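PDB 2GP4: 6-phosphogluconate dehydratase from Shewanella oneidensis, which catalyses the dehydration of 6-phosphogluconate to 2-keto-3-deoxy-6-phosphogluconate, a step of the Entner-Doudoroff pathway, and is seen here in an apo form without its iron-sulfur cluster. Local coordinates for residues I33-A38 with G335-W340; L323-V328 with T616-T621; T402-L407 with D416-S421. One frame throughout, in Å; residues are numbered along the deposited sequence.

Contact 1. Residues I33-A38 with G335-W340; sequences IARSKA and GIIVNW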
ATOM      1  N   ILE A  33      -2.250  19.145   4.489  1.00 19.23           N
ATOM      2  CA  ILE A  33      -3.459  19.936   4.687  1.00 19.02           C
ATOM      3  C   ILE A  33      -3.406  21.206   3.835  1.00 19.74           C
ATOM      4  O   ILE A  33      -4.384  21.545   3.160  1.00 19.73           O
ATOM      5  CB  ILE A  33      -3.674  20.296   6.181  1.00 19.37           C
ATOM      6  CG1 ILE A  33      -3.992  19.035   6.999  1.00 18.61           C
ATOM      7  CG2 ILE A  33      -4.767  21.381   6.352  1.00 17.99           C
ATOM      8  CD1 ILE A  33      -3.880  19.223   8.507  1.00 18.26           C
ATOM      9  N   ALA A  34      -2.260  21.889   3.863  1.00 20.17           N
ATOM     10  CA  ALA A  34      -2.065  23.133   3.112  1.00 20.46           C
ATOM     11  C   ALA A  34      -2.169  22.892   1.617  1.00 20.66           C
ATOM     12  O   ALA A  34      -2.819  23.650   0.898  1.00 20.81           O
ATOM     13  CB  ALA A  34      -0.716  23.769   3.452  1.00 20.27           C
ATOM     14  N   ARG A  35      -1.532  21.822   1.163  1.00 20.97           N
ATOM     15  CA  ARG A  35      -1.458  21.512  -0.255  1.00 21.42           C
ATOM     16  C   ARG A  35      -2.794  21.005  -0.793  1.00 21.34           C
ATOM     17  O   ARG A  35      -3.069  21.142  -1.974  1.00 21.29           O
ATOM     18  CB  ARG A  35      -0.357  20.482  -0.498  1.00 21.49           C
ATOM     19  CG  ARG A  35       0.004  20.255  -1.951  1.00 21.97           C
ATOM     20  CD  ARG A  35       1.248  19.407  -2.038  1.00 23.41           C
ATOM     21  NE  ARG A  35       1.083  18.175  -1.282  1.00 24.91           N
ATOM     22  CZ  ARG A  35       2.015  17.622  -0.515  1.00 25.02           C
ATOM     23  NH1 ARG A  35       3.206  18.188  -0.376  1.00 25.60           N
ATOM     24  NH2 ARG A  35       1.741  16.500   0.126  1.00 25.04           N
ATOM     25  N   SER A  36      -3.609  20.425   0.084  1.00 21.63           N
ATOM     26  CA  SER A  36      -4.914  19.876  -0.288  1.00 22.20           C
ATOM     27  C   SER A  36      -6.062  20.861  -0.048  1.00 22.53           C
ATOM     28  O   SER A  36      -7.212  20.567  -0.385  1.00 22.75           O
ATOM     29  CB  SER A  36      -5.186  18.577   0.479  1.00 22.15           C
ATOM     30  OG  SER A  36      -4.113  17.661   0.350  1.00 22.19           O
ATOM     31  N   LYS A  37      -5.733  22.022   0.517  1.00 22.82           N
ATOM     32  CA  LYS A  37      -6.703  23.060   0.908  1.00 23.11           C
ATOM     33  C   LYS A  37      -7.889  23.221  -0.046  1.00 22.96           C
ATOM     34  O   LYS A  37      -9.038  23.046   0.363  1.00 23.10           O
ATOM     35  CB  LYS A  37      -5.987  24.408   1.101  1.00 23.31           C
ATOM     36  CG  LYS A  37      -6.852  25.548   1.648  1.00 24.40           C
ATOM     37  CD  LYS A  37      -6.887  25.570   3.174  1.00 26.44           C
ATOM     38  CE  LYS A  37      -7.882  26.606   3.700  1.00 28.36           C
ATOM     39  NZ  LYS A  37      -7.694  27.977   3.120  1.00 29.08           N
ATOM     40  N   ALA A  38      -7.605  23.556  -1.303  1.00 22.79           N
ATOM     41  CA  ALA A  38      -8.642  23.799  -2.304  1.00 22.67           C
ATOM     42  C   ALA A  38      -9.385  22.523  -2.700  1.00 22.75           C
ATOM     43  O   ALA A  38     -10.618  22.476  -2.665  1.00 22.62           O
ATOM     44  CB  ALA A  38      -8.046  24.478  -3.535  1.00 22.73           C
ATOM     45  N   GLY A 335      -9.756  14.308  -2.264  1.00 18.73           N
ATOM     46  CA  GLY A 335      -9.268  15.687  -2.323  1.00 18.52           C
ATOM     47  C   GLY A 335      -7.967  15.937  -1.577  1.00 18.67           C
ATOM     48  O   GLY A 335      -7.583  17.092  -1.356  1.00 18.87           O
ATOM     49  N   ILE A 336      -7.281  14.860  -1.202  1.00 18.38           N
ATOM     50  CA  ILE A 336      -6.052  14.951  -0.422  1.00 18.24           C
ATOM     51  C   ILE A 336      -4.837  14.619  -1.281  1.00 17.98           C
ATOM     52  O   ILE A 336      -4.770  13.549  -1.889  1.00 18.06           O
ATOM     53  CB  ILE A 336      -6.118  14.039   0.828  1.00 18.50           C
ATOM     54  CG1 ILE A 336      -7.317  14.440   1.700  1.00 19.11           C
ATOM     55  CG2 ILE A 336      -4.825  14.131   1.635  1.00 18.18           C
ATOM     56  CD1 ILE A 336      -7.918  13.311   2.515  1.00 19.85           C
ATOM     57  N   ILE A 337      -3.882  15.545  -1.329  1.00 17.81           N
ATOM     58  CA  ILE A 337      -2.707  15.402  -2.186  1.00 17.39           C
ATOM     59  C   ILE A 337      -1.465  15.032  -1.375  1.00 17.56           C
ATOM     60  O   ILE A 337      -0.983  15.833  -0.574  1.00 17.63           O
ATOM     61  CB  ILE A 337      -2.446  16.688  -3.017  1.00 17.50           C
ATOM     62  CG1 ILE A 337      -3.742  17.158  -3.698  1.00 17.09           C
ATOM     63  CG2 ILE A 337      -1.307  16.457  -4.024  1.00 16.66           C
ATOM     64  CD1 ILE A 337      -3.619  18.430  -4.531  1.00 16.91           C
ATOM     65  N   VAL A 338      -0.964  13.816  -1.598  1.00 17.55           N
ATOM     66  CA  VAL A 338       0.233  13.293  -0.929  1.00 17.46           C
ATOM     67  C   VAL A 338       1.299  12.925  -1.971  1.00 17.50           C
ATOM     68  O   VAL A 338       0.986  12.310  -2.993  1.00 17.41           O
ATOM     69  CB  VAL A 338      -0.105  12.031  -0.074  1.00 17.68           C
ATOM     70  CG1 VAL A 338       1.156  11.387   0.501  1.00 18.00           C
ATOM     71  CG2 VAL A 338      -1.085  12.363   1.048  1.00 17.53           C
ATOM     72  N   ASN A 339       2.553  13.301  -1.723  1.00 17.52           N
ATOM     73  CA  ASN A 339       3.642  12.949  -2.642  1.00 17.53           C
ATOM     74  C   ASN A 339       4.779  12.148  -1.980  1.00 17.46           C
ATOM     75  O   ASN A 339       4.705  11.824  -0.798  1.00 17.52           O
ATOM     76  CB  ASN A 339       4.159  14.191  -3.402  1.00 17.39           C
ATOM     77  CG  ASN A 339       4.723  15.280  -2.481  1.00 18.60           C
ATOM     78  OD1 ASN A 339       4.720  16.464  -2.839  1.00 19.80           O
ATOM     79  ND2 ASN A 339       5.216  14.890  -1.309  1.00 19.04           N
ATOM     80  N   TRP A 340       5.824  11.838  -2.745  1.00 17.56           N
ATOM     81  CA  TRP A 340       6.963  11.072  -2.230  1.00 17.78           C
ATOM     82  C   TRP A 340       7.782  11.793  -1.167  1.00 17.94           C
ATOM     83  O   TRP A 340       8.433  11.148  -0.354  1.00 18.08           O
ATOM     84  CB  TRP A 340       7.872  10.571  -3.362  1.00 17.41           C
ATOM     85  CG  TRP A 340       7.258   9.472  -4.175  1.00 16.80           C
ATOM     86  CD1 TRP A 340       6.217   8.656  -3.807  1.00 16.44           C
ATOM     87  CD2 TRP A 340       7.660   9.042  -5.479  1.00 16.83           C
ATOM     88  NE1 TRP A 340       5.942   7.758  -4.806  1.00 15.98           N
ATOM     89  CE2 TRP A 340       6.812   7.964  -5.843  1.00 16.67           C
ATOM     90  CE3 TRP A 340       8.647   9.463  -6.382  1.00 16.01           C
ATOM     91  CZ2 TRP A 340       6.919   7.311  -7.070  1.00 16.68           C
ATOM     92  CZ3 TRP A 340       8.755   8.810  -7.600  1.00 16.50           C
ATOM     93  CH2 TRP A 340       7.895   7.743  -7.933  1.00 16.78           C
TER
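The guanidinium of Arg35 meets the connection 335-340 in two ways: the side-chain amide of Asn339 lies over one of its faces, set toward the rim, while the carbonyl oxygen of Ile337 sits at its edge, in the plane. The amide is not stacked flat, its plane being turned 46° from that of the guanidinium. The connection joins helix 322-333 to helix 340-347. It starts at Gly335, the C-prime residue of a Schellman motif closing the first helix, and reaches the second through Asn339 at its N-cap position. Helix 23-51 lies against this connection and bonds to its backbone.

Arg35 grips one acceptor side-on with two nitrogens: NE is 3.2 Å and NH2 2.9 Å from Ile337 O. Both donors come from the same face of the carbonyl group, NE well above its plane and NH2 less tilted. A bend in the otherwise extended arginine chain at chi3 (54°) turns the head to present this edge. NH2 also forms a salt bridge with Asp342, whose carboxylate in turn accepts from Asn339 N, so the arginine is tied both to the connection and to the first turn of the helix that follows.

The neighbouring Ser36 also meets the connection. Its CB rests 3.4 Å from Gly335 O, a carbonyl that is hydrogen-bonded to the hydroxyl of Ser39. Ile337 directs its CG2 methyl toward the arginine, 4.0 Å from Arg35 NE, and its CD1 lies 3.8 Å from Arg35 O. Ile336 touches Ser36 OG through its CA and CG2, and its side chain also packs on Ile32 and Glu304. The Ser36 hydroxyl, also bonded to Ile32 O, receives the amide of Ile337 almost linearly, with Ile337 N 2.7 Å from Ser36 OG.

Contact 2. Residues L323-V328 with T616-T621; sequences LTMHIV and TGARST
Val328 and Met325, a selenomethionine, present one side of helix 322-333, within the N-terminal family region, to Thr616-Ala618 in the C-terminal loop that follows helix 605-609. The CG1 methyl of Val328, anti to the backbone N (chi1 170°), reaches the peptide between Thr616 and Gly617, 3.6 Å from Gly617 N. One turn back, Met325 O lies 3.3 Å from Gly617 CA in a CA-H...O contact, bent to 127° at the hydrogen. At the backbone angles of Gly617 a CB would press on the carbonyl oxygen of Thr616; its alpha carbon lies 4.3 Å from Met325 CA. The selenium closes the patch loosely, Met325 SE being 4.4 Å from Ala618 CB.

In the next shell Arg149 spans the two segments, one terminal nitrogen hydrogen-bonded to Gly617 O and the other to His326 ND1. The hydroxyls of Ser612 and Ser613 bond to Thr616 OG1, and Ser612 also bonds to the backbone of Arg619. Phe343 packs on Val328, while Met504, Arg531 and Pro614 line the selenomethionine.

Direct contact thus rests on apolar packing and one bent CA-H...O approach, which leaves directional polar bonding between helix and loop to the bridge through Arg149.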
ATOM      1  N   LEU A 323       1.654  -0.268  -1.894  1.00 24.64           N
ATOM      2  CA  LEU A 323       0.658   0.496  -1.141  1.00 25.20           C
ATOM      3  C   LEU A 323       0.905   1.992  -1.161  1.00 25.35           C
ATOM      4  O   LEU A 323       0.005   2.765  -0.848  1.00 25.96           O
ATOM      5  CB  LEU A 323       0.545   0.005   0.300  1.00 25.29           C
ATOM      6  CG  LEU A 323      -0.709  -0.803   0.630  1.00 26.05           C
ATOM      7  CD1 LEU A 323      -0.434  -2.286   0.520  1.00 26.64           C
ATOM      8  CD2 LEU A 323      -1.169  -0.454   2.039  1.00 26.90           C
ATOM      9  N   THR A 324       2.114   2.403  -1.530  1.00 25.41           N
ATOM     10  CA  THR A 324       2.412   3.824  -1.657  1.00 25.39           C
ATOM     11  C   THR A 324       1.560   4.434  -2.771  1.00 25.63           C
ATOM     12  O   THR A 324       1.039   5.533  -2.619  1.00 25.64           O
ATOM     13  CB  THR A 324       3.925   4.098  -1.909  1.00 25.42           C
ATOM     14  OG1 THR A 324       4.325   3.518  -3.154  1.00 24.77           O
ATOM     15  CG2 THR A 324       4.788   3.530  -0.780  1.00 24.72           C
HETATM   16  N   MSE A 325       1.406   3.709  -3.877  1.00 25.87           N
HETATM   17  CA  MSE A 325       0.577   4.163  -4.994  1.00 26.88           C
HETATM   18  C   MSE A 325      -0.911   4.211  -4.639  1.00 25.28           C
HETATM   19  O   MSE A 325      -1.613   5.163  -4.994  1.00 24.83           O
HETATM   20  CB  MSE A 325       0.786   3.271  -6.221  1.00 26.61           C
HETATM   21  CG  MSE A 325       2.037   3.562  -7.025  1.00 28.35           C
HETATM   22 SE   MSE A 325       2.221   2.275  -8.493  1.00 32.32          SE
HETATM   23  CE  MSE A 325       2.505   0.673  -7.399  1.00 31.67           C
ATOM     24  N   HIS A 326      -1.377   3.179  -3.937  1.00 24.30           N
ATOM     25  CA  HIS A 326      -2.787   3.047  -3.576  1.00 23.28           C
ATOM     26  C   HIS A 326      -3.230   4.042  -2.512  1.00 22.71           C
ATOM     27  O   HIS A 326      -4.361   4.531  -2.552  1.00 22.56           O
ATOM     28  CB  HIS A 326      -3.107   1.617  -3.117  1.00 23.39           C
ATOM     29  CG  HIS A 326      -2.726   0.559  -4.104  1.00 22.46           C
ATOM     30  ND1 HIS A 326      -2.889   0.713  -5.464  1.00 22.46           N
ATOM     31  CD2 HIS A 326      -2.205  -0.678  -3.926  1.00 22.12           C
ATOM     32  CE1 HIS A 326      -2.468  -0.374  -6.083  1.00 22.33           C
ATOM     33  NE2 HIS A 326      -2.054  -1.236  -5.173  1.00 22.30           N
ATOM     34  N   ILE A 327      -2.348   4.331  -1.559  1.00 22.09           N
ATOM     35  CA  ILE A 327      -2.626   5.336  -0.530  1.00 21.48           C
ATOM     36  C   ILE A 327      -2.802   6.698  -1.195  1.00 20.97           C
ATOM     37  O   ILE A 327      -3.716   7.446  -0.854  1.00 21.12           O
ATOM     38  CB  ILE A 327      -1.497   5.400   0.541  1.00 21.90           C
ATOM     39  CG1 ILE A 327      -1.494   4.133   1.410  1.00 21.47           C
ATOM     40  CG2 ILE A 327      -1.606   6.684   1.406  1.00 21.64           C
ATOM     41  CD1 ILE A 327      -0.375   4.093   2.460  1.00 21.18           C
ATOM     42  N   VAL A 328      -1.926   7.001  -2.148  1.00 20.19           N
ATOM     43  CA  VAL A 328      -1.944   8.265  -2.889  1.00 19.52           C
ATOM     44  C   VAL A 328      -3.189   8.373  -3.786  1.00 19.35           C
ATOM     45  O   VAL A 328      -3.792   9.446  -3.892  1.00 19.32           O
ATOM     46  CB  VAL A 328      -0.634   8.443  -3.718  1.00 19.40           C
ATOM     47  CG1 VAL A 328      -0.727   9.619  -4.683  1.00 18.88           C
ATOM     48  CG2 VAL A 328       0.543   8.621  -2.796  1.00 19.00           C
ATOM     49  N   THR A 616       1.550   9.970  -8.355  1.00 20.26           N
ATOM     50  CA  THR A 616       0.192  10.521  -8.365  1.00 20.37           C
ATOM     51  C   THR A 616      -0.842   9.402  -8.269  1.00 20.69           C
ATOM     52  O   THR A 616      -2.041   9.637  -8.448  1.00 20.70           O
ATOM     53  CB  THR A 616      -0.094  11.414  -9.610  1.00 20.34           C
ATOM     54  OG1 THR A 616       0.226  10.699 -10.810  1.00 20.25           O
ATOM     55  CG2 THR A 616       0.722  12.714  -9.551  1.00 20.06           C
ATOM     56  N   GLY A 617      -0.360   8.190  -7.988  1.00 20.88           N
ATOM     57  CA  GLY A 617      -1.217   7.047  -7.690  1.00 21.19           C
ATOM     58  C   GLY A 617      -1.499   6.107  -8.844  1.00 21.60           C
ATOM     59  O   GLY A 617      -2.264   5.154  -8.691  1.00 21.71           O
ATOM     60  N   ALA A 618      -0.874   6.363  -9.994  1.00 21.90           N
ATOM     61  CA  ALA A 618      -1.166   5.637 -11.242  1.00 22.19           C
ATOM     62  C   ALA A 618      -2.671   5.547 -11.520  1.00 22.36           C
ATOM     63  O   ALA A 618      -3.222   4.462 -11.767  1.00 22.55           O
ATOM     64  CB  ALA A 618      -0.514   4.255 -11.237  1.00 22.10           C
ATOM     65  N   ARG A 619      -3.321   6.707 -11.469  1.00 22.68           N
ATOM     66  CA  ARG A 619      -4.765   6.832 -11.648  1.00 23.06           C
ATOM     67  C   ARG A 619      -5.099   6.944 -13.124  1.00 23.06           C
ATOM     68  O   ARG A 619      -4.309   7.475 -13.900  1.00 23.27           O
ATOM     69  CB  ARG A 619      -5.292   8.098 -10.962  1.00 22.94           C
ATOM     70  CG  ARG A 619      -4.993   8.250  -9.474  1.00 23.72           C
ATOM     71  CD  ARG A 619      -5.738   9.457  -8.897  1.00 23.53           C
ATOM     72  NE  ARG A 619      -5.326  10.710  -9.533  1.00 25.18           N
ATOM     73  CZ  ARG A 619      -6.141  11.728  -9.805  1.00 25.25           C
ATOM     74  NH1 ARG A 619      -7.433  11.658  -9.512  1.00 25.06           N
ATOM     75  NH2 ARG A 619      -5.663  12.818 -10.382  1.00 25.62           N
ATOM     76  N   SER A 620      -6.271   6.445 -13.502  1.00 23.18           N
ATOM     77  CA  SER A 620      -6.872   6.768 -14.791  1.00 23.57           C
ATOM     78  C   SER A 620      -8.128   7.597 -14.528  1.00 23.93           C
ATOM     79  O   SER A 620      -8.683   8.221 -15.434  1.00 23.76           O
ATOM     80  CB  SER A 620      -7.212   5.498 -15.579  1.00 23.38           C
ATOM     81  OG  SER A 620      -8.159   4.704 -14.879  1.00 23.29           O
ATOM     82  N   THR A 621      -8.561   7.603 -13.271  1.00 24.53           N
ATOM     83  CA  THR A 621      -9.786   8.294 -12.877  1.00 25.38           C
ATOM     84  C   THR A 621      -9.527   9.756 -12.522  1.00 26.00           C
ATOM     85  O   THR A 621      -8.376  10.182 -12.381  1.00 26.10           O
ATOM     86  CB  THR A 621     -10.475   7.596 -11.681  1.00 25.24           C
ATOM     87  OG1 THR A 621      -9.555   7.500 -10.584  1.00 25.61           O
ATOM     88  CG2 THR A 621     -10.950   6.198 -12.063  1.00 25.32           C
TER

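Contact 3. Residues T402-L407 with D416-S421; sequences TQEPKL and DGPTVS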
ATOM      1  N   THR A 402      -6.841   0.229  19.999  1.00 23.64           N
ATOM      2  CA  THR A 402      -5.945  -0.509  20.896  1.00 23.91           C
ATOM      3  C   THR A 402      -6.714  -1.603  21.636  1.00 24.19           C
ATOM      4  O   THR A 402      -6.149  -2.318  22.460  1.00 24.10           O
ATOM      5  CB  THR A 402      -5.246   0.414  21.924  1.00 23.74           C
ATOM      6  OG1 THR A 402      -6.208   0.923  22.863  1.00 23.55           O
ATOM      7  CG2 THR A 402      -4.546   1.565  21.228  1.00 23.62           C
ATOM      8  N   GLN A 403      -8.006  -1.716  21.342  1.00 24.80           N
ATOM      9  CA  GLN A 403      -8.851  -2.741  21.951  1.00 25.56           C
ATOM     10  C   GLN A 403      -9.141  -3.896  20.991  1.00 25.85           C
ATOM     11  O   GLN A 403      -9.138  -3.724  19.767  1.00 25.95           O
ATOM     12  CB  GLN A 403     -10.159  -2.140  22.466  1.00 25.50           C
ATOM     13  CG  GLN A 403     -10.006  -1.229  23.668  1.00 25.78           C
ATOM     14  CD  GLN A 403     -11.234  -1.249  24.570  1.00 26.61           C
ATOM     15  OE1 GLN A 403     -12.374  -1.255  24.094  1.00 26.94           O
ATOM     16  NE2 GLN A 403     -11.003  -1.267  25.880  1.00 25.60           N
ATOM     17  N   GLU A 404      -9.404  -5.067  21.564  1.00 26.26           N
ATOM     18  CA  GLU A 404      -9.566  -6.296  20.797  1.00 26.76           C
ATOM     19  C   GLU A 404     -10.920  -6.938  21.054  1.00 26.78           C
ATOM     20  O   GLU A 404     -11.366  -6.993  22.202  1.00 26.59           O
ATOM     21  CB  GLU A 404      -8.460  -7.296  21.142  1.00 26.71           C
ATOM     22  CG  GLU A 404      -7.062  -6.854  20.765  1.00 27.14           C
ATOM     23  CD  GLU A 404      -6.027  -7.955  20.961  1.00 27.66           C
ATOM     24  OE1 GLU A 404      -5.937  -8.518  22.078  1.00 27.99           O
ATOM     25  OE2 GLU A 404      -5.299  -8.252  19.989  1.00 28.59           O
ATOM     26  N   PRO A 405     -11.574  -7.438  19.984  1.00 27.04           N
ATOM     27  CA  PRO A 405     -12.868  -8.094  20.126  1.00 27.26           C
ATOM     28  C   PRO A 405     -12.755  -9.486  20.738  1.00 27.47           C
ATOM     29  O   PRO A 405     -11.799 -10.211  20.478  1.00 27.41           O
ATOM     30  CB  PRO A 405     -13.381  -8.176  18.687  1.00 27.39           C
ATOM     31  CG  PRO A 405     -12.150  -8.177  17.842  1.00 27.22           C
ATOM     32  CD  PRO A 405     -11.118  -7.396  18.580  1.00 26.87           C
ATOM     33  N   LYS A 406     -13.737  -9.832  21.561  1.00 27.88           N
ATOM     34  CA  LYS A 406     -13.807 -11.131  22.211  1.00 28.42           C
ATOM     35  C   LYS A 406     -15.248 -11.594  22.220  1.00 28.47           C
ATOM     36  O   LYS A 406     -16.164 -10.777  22.306  1.00 28.48           O
ATOM     37  CB  LYS A 406     -13.294 -11.053  23.658  1.00 28.39           C
ATOM     38  CG  LYS A 406     -11.809 -10.745  23.814  1.00 28.96           C
ATOM     39  CD  LYS A 406     -10.943 -11.981  23.662  1.00 30.20           C
ATOM     40  CE  LYS A 406      -9.506 -11.671  24.033  1.00 31.00           C
ATOM     41  NZ  LYS A 406      -8.566 -12.651  23.439  1.00 32.02           N
ATOM     42  N   LEU A 407     -15.445 -12.903  22.138  1.00 28.69           N
ATOM     43  CA  LEU A 407     -16.768 -13.479  22.296  1.00 29.19           C
ATOM     44  C   LEU A 407     -16.821 -14.233  23.625  1.00 29.36           C
ATOM     45  O   LEU A 407     -16.507 -15.425  23.695  1.00 29.23           O
ATOM     46  CB  LEU A 407     -17.106 -14.382  21.107  1.00 29.27           C
ATOM     47  CG  LEU A 407     -18.554 -14.833  20.913  1.00 29.48           C
ATOM     48  CD1 LEU A 407     -19.499 -13.657  20.699  1.00 28.92           C
ATOM     49  CD2 LEU A 407     -18.632 -15.807  19.742  1.00 29.27           C
ATOM     50  N   ASP A 416      -9.155  -4.584  26.576  1.00 29.47           N
ATOM     51  CA  ASP A 416      -7.841  -3.962  26.439  1.00 29.60           C
ATOM     52  C   ASP A 416      -6.851  -4.891  25.751  1.00 29.44           C
ATOM     53  O   ASP A 416      -6.735  -6.062  26.112  1.00 29.34           O
ATOM     54  CB  ASP A 416      -7.287  -3.546  27.801  1.00 29.86           C
ATOM     55  CG  ASP A 416      -7.690  -2.132  28.200  1.00 30.78           C
ATOM     56  OD1 ASP A 416      -8.647  -1.568  27.620  1.00 31.62           O
ATOM     57  OD2 ASP A 416      -7.035  -1.585  29.110  1.00 32.15           O
ATOM     58  N   GLY A 417      -6.157  -4.358  24.748  1.00 29.13           N
ATOM     59  CA  GLY A 417      -5.110  -5.092  24.052  1.00 28.94           C
ATOM     60  C   GLY A 417      -3.811  -5.121  24.839  1.00 28.83           C
ATOM     61  O   GLY A 417      -3.693  -4.450  25.870  1.00 28.92           O
ATOM     62  N   PRO A 418      -2.823  -5.894  24.353  1.00 28.66           N
ATOM     63  CA  PRO A 418      -1.516  -6.050  25.014  1.00 28.57           C
ATOM     64  C   PRO A 418      -0.662  -4.773  25.044  1.00 28.62           C
ATOM     65  O   PRO A 418      -0.824  -3.896  24.189  1.00 28.43           O
ATOM     66  CB  PRO A 418      -0.827  -7.129  24.179  1.00 28.46           C
ATOM     67  CG  PRO A 418      -1.511  -7.082  22.847  1.00 28.57           C
ATOM     68  CD  PRO A 418      -2.919  -6.689  23.113  1.00 28.55           C
ATOM     69  N   THR A 419       0.234  -4.688  26.030  1.00 28.53           N
ATOM     70  CA  THR A 419       1.125  -3.537  26.211  1.00 28.51           C
ATOM     71  C   THR A 419       2.584  -3.947  26.027  1.00 28.58           C
ATOM     72  O   THR A 419       3.478  -3.098  25.947  1.00 28.38           O
ATOM     73  CB  THR A 419       0.980  -2.908  27.619  1.00 28.66           C
ATOM     74  OG1 THR A 419       1.262  -3.897  28.618  1.00 28.62           O
ATOM     75  CG2 THR A 419      -0.422  -2.341  27.834  1.00 28.28           C
ATOM     76  N   VAL A 420       2.814  -5.253  25.972  1.00 28.54           N
ATOM     77  CA  VAL A 420       4.137  -5.809  25.739  1.00 28.77           C
ATOM     78  C   VAL A 420       4.042  -6.809  24.589  1.00 28.77           C
ATOM     79  O   VAL A 420       3.020  -7.480  24.428  1.00 29.01           O
ATOM     80  CB  VAL A 420       4.739  -6.451  27.044  1.00 28.92           C
ATOM     81  CG1 VAL A 420       3.821  -7.521  27.627  1.00 29.24           C
ATOM     82  CG2 VAL A 420       6.139  -7.019  26.801  1.00 29.14           C
ATOM     83  N   SER A 421       5.088  -6.885  23.772  1.00 28.59           N
ATOM     84  CA  SER A 421       5.153  -7.906  22.731  1.00 28.30           C
ATOM     85  C   SER A 421       5.603  -9.225  23.347  1.00 28.24           C
ATOM     86  O   SER A 421       6.507  -9.249  24.181  1.00 28.08           O
ATOM     87  CB  SER A 421       6.116  -7.492  21.613  1.00 28.42           C
ATOM     88  OG  SER A 421       6.212  -8.502  20.624  1.00 27.42           O
TER
HETATM   89  O   HOH W   1      -4.256  -1.603  25.109  1.00 30.67           O
HETATM   90  O   HOH W   2      -6.074  -8.264  24.680  1.00 31.12           O
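Gln403 and Asp416 form an antiparallel non-hydrogen-bonded pair, their CA atoms 4.8 Å apart, at the open end of the beta-hairpin made by strands 403-408 and 411-416. Beyond this pair the backbones separate, and their link is a weak hydrogen bond from Gly417 N to Thr402 O (3.1 Å, 133° at the hydrogen).

Side chains add a firmer one. The two chains of the pair diverge at their roots, yet their ends return to each other: Gln403 NE2 donates to Asp416 OD1 at 2.9 Å. The carboxylate oxygen lies in the amide plane of the glutamine and is met nearly along its own C-O bond, with the two flat groups turned 69° apart.

Water supplies a further bridge. One molecule donates to Glu404 OE1 at 2.6 Å and to Asp416 O at 2.7 Å, joining a carboxylate of one strand to the main chain of its partner.

Van der Waals contact is slight. The extended Glu404 chain crosses the Pro418 ring at about a right angle and brings OE1 to 3.7 Å from Pro418 CD.

The hairpin lies near the surface, backed by helices: Thr402 packs on Ile377 and Lys378 and Glu404 on Ala374, all of helix 372-383, while Pro405 and Leu407 rest on helix 272-287.

From the N terminus, helix 23-51 supplies residues 33-38, whose partner comes almost 300 residues later. Before contact 1 closes at 335-340, the chain opens contact 2 at 323-328, so the two long loops cross. Contact 3 then forms a short hairpin closure, in series with contact 1 and nested within the loop that contact 2 completes at 616-621. Contacts 1 and 2 adjoin, with centres 14 Å apart and Val338 O packed 3.6 Å from Val328 CG1; together they tie the N-terminal helix and the C-terminal tail to helix 322-333 and its exit. Contact 3 stands apart on the outlying hairpin, its centre about 34 Å from that of contact 1 and 33 Å from that of contact 2.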